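Local coordinates for type II secretion system protein C (Vibrio cholerae, PDB 2I6V) that probably serves, through parts that include this PDZ domain, the type II secretion system that exports cholera toxin through the outer membrane, at residues 34-38 and 82-86. Numbering follows the deposited sequence.
Sequences SIGLQ and DVYIQ
The flat groups that Ile35 and residues 83-84 bring together are two peptide carbonyls, each touched by a methyl: Ile35 CG2 comes to 3.3 Å from Tyr84 O, tilted about 33° out of the carbonyl plane, while the phenol ring of Tyr84 points elsewhere. Val83 CG1 lies obliquely over one face of the Ile35 carbonyl, 3.5 Å from Ile35 O. A water joins the two backbones, donating to Ile35 O at 2.7 Å and accepting from Tyr84 N at 2.9 Å. Since Val83 and Ile85 pair with Leu72 and Met70 of strand 69-76, the Tyr84 amide turns to the other side, where this water satisfies it. In this PDZ domain, the contact brings the exit of the short helix 29-34 against the C-terminal strand 79-86. Gly36, with phi 86°, ends that helix in a Schellman motif, and the chain then turns to bring in Leu37. The remaining side-chain contacts are apolar. Ile35 holds CG1 between its backbone N and carbonyl carbon (chi1 66°) and then runs extended, carrying CD1 past Val83 CG1 to 3.8 Å from Ile85 CG1. Leu37 crosses Val83 at about a right angle, its CD2 3.6 Å from Val83 CG2, and also packs on Val74.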
loop_
_atom_site.group_PDB
_atom_site.type_symbol
_atom_site.label_atom_id
_atom_site.label_comp_id
_atom_site.label_asym_id
_atom_site.label_seq_id
_atom_site.Cartn_x
_atom_site.Cartn_y
_atom_site.Cartn_z
ATOM N N SER A 34 -5.281 -13.189 -2.291
ATOM C CA SER A 34 -4.620 -13.613 -3.537
ATOM C C SER A 34 -3.316 -12.845 -3.796
ATOM O O SER A 34 -2.400 -13.375 -4.425
ATOM C CB SER A 34 -5.562 -13.557 -4.745
ATOM O OG SER A 34 -5.937 -12.235 -5.087
ATOM N N ILE A 35 -3.210 -11.620 -3.280
ATOM C CA ILE A 35 -1.976 -10.844 -3.472
ATOM C C ILE A 35 -0.960 -11.082 -2.360
ATOM O O ILE A 35 0.184 -10.643 -2.455
ATOM C CB ILE A 35 -2.234 -9.316 -3.653
ATOM C CG1 ILE A 35 -2.789 -8.695 -2.376
ATOM C CG2 ILE A 35 -3.174 -9.012 -4.845
ATOM C CD1 ILE A 35 -3.130 -7.229 -2.554
ATOM N N GLY A 36 -1.385 -11.785 -1.313
ATOM C CA GLY A 36 -0.475 -12.240 -0.274
ATOM C C GLY A 36 -0.221 -11.242 0.832
ATOM O O GLY A 36 0.825 -11.292 1.472
ATOM N N LEU A 37 -1.166 -10.342 1.067
ATOM C CA LEU A 37 -1.038 -9.433 2.206
ATOM C C LEU A 37 -1.474 -10.115 3.493
ATOM O O LEU A 37 -2.223 -11.099 3.474
ATOM C CB LEU A 37 -1.881 -8.174 1.990
ATOM C CG LEU A 37 -1.320 -7.144 1.014
ATOM C CD1 LEU A 37 -2.330 -6.025 0.812
ATOM C CD2 LEU A 37 -0.005 -6.595 1.553
ATOM N N GLN A 38 -0.999 -9.586 4.617
ATOM C CA GLN A 38 -1.395 -10.070 5.925
ATOM C C GLN A 38 -1.696 -8.871 6.804
ATOM O O GLN A 38 -1.017 -7.842 6.708
ATOM C CB GLN A 38 -0.289 -10.931 6.543
ATOM C CG GLN A 38 -0.035 -12.198 5.744
ATOM C CD GLN A 38 0.972 -13.123 6.401
ATOM O OE1 GLN A 38 1.452 -12.856 7.502
ATOM N NE2 GLN A 38 1.303 -14.217 5.716
ATOM N N ASP A 82 7.601 -7.256 -2.276
ATOM C CA ASP A 82 6.643 -6.521 -3.085
ATOM C C ASP A 82 5.386 -7.342 -3.316
ATOM O O ASP A 82 5.456 -8.543 -3.615
ATOM C CB ASP A 82 7.266 -6.129 -4.423
ATOM C CG ASP A 82 8.254 -4.986 -4.286
ATOM O OD1 ASP A 82 8.347 -4.409 -3.177
ATOM O OD2 ASP A 82 8.938 -4.667 -5.280
ATOM N N VAL A 83 4.249 -6.676 -3.149
ATOM C CA VAL A 83 2.940 -7.246 -3.384
ATOM C C VAL A 83 2.439 -6.667 -4.697
ATOM O O VAL A 83 2.494 -5.459 -4.923
ATOM C CB VAL A 83 1.994 -6.860 -2.241
ATOM C CG1 VAL A 83 0.569 -7.216 -2.580
ATOM C CG2 VAL A 83 2.440 -7.549 -0.942
ATOM N N TYR A 84 1.982 -7.543 -5.579
ATOM C CA TYR A 84 1.557 -7.111 -6.891
ATOM C C TYR A 84 0.044 -7.016 -6.973
ATOM O O TYR A 84 -0.674 -8.002 -6.801
ATOM C CB TYR A 84 2.143 -8.031 -7.956
ATOM C CG TYR A 84 3.649 -8.093 -7.849
ATOM C CD1 TYR A 84 4.433 -7.028 -8.280
ATOM C CD2 TYR A 84 4.284 -9.193 -7.286
ATOM C CE1 TYR A 84 5.813 -7.065 -8.172
ATOM C CE2 TYR A 84 5.665 -9.242 -7.175
ATOM C CZ TYR A 84 6.423 -8.175 -7.620
ATOM O OH TYR A 84 7.794 -8.214 -7.516
ATOM N N ILE A 85 -0.423 -5.796 -7.193
ATOM C CA ILE A 85 -1.835 -5.512 -7.321
ATOM C C ILE A 85 -2.214 -5.407 -8.801
ATOM O O ILE A 85 -1.646 -4.604 -9.540
ATOM C CB ILE A 85 -2.177 -4.208 -6.560
ATOM C CG1 ILE A 85 -2.182 -4.469 -5.048
ATOM C CG2 ILE A 85 -3.513 -3.632 -7.019
ATOM C CD1 ILE A 85 -2.163 -3.203 -4.208
ATOM N N GLN A 86 -3.159 -6.240 -9.227
ATOM C CA GLN A 86 -3.621 -6.256 -10.607
ATOM C C GLN A 86 -4.954 -5.523 -10.679
ATOM O O GLN A 86 -5.894 -5.906 -9.992
ATOM C CB GLN A 86 -3.836 -7.701 -11.062
ATOM C CG GLN A 86 -4.331 -7.825 -12.485
ATOM C CD GLN A 86 -3.295 -7.318 -13.478
ATOM O OE1 GLN A 86 -2.204 -7.892 -13.602
ATOM N NE2 GLN A 86 -3.623 -6.240 -14.174
HETATM O O HOH W 1 1.718 -10.340 -4.714
#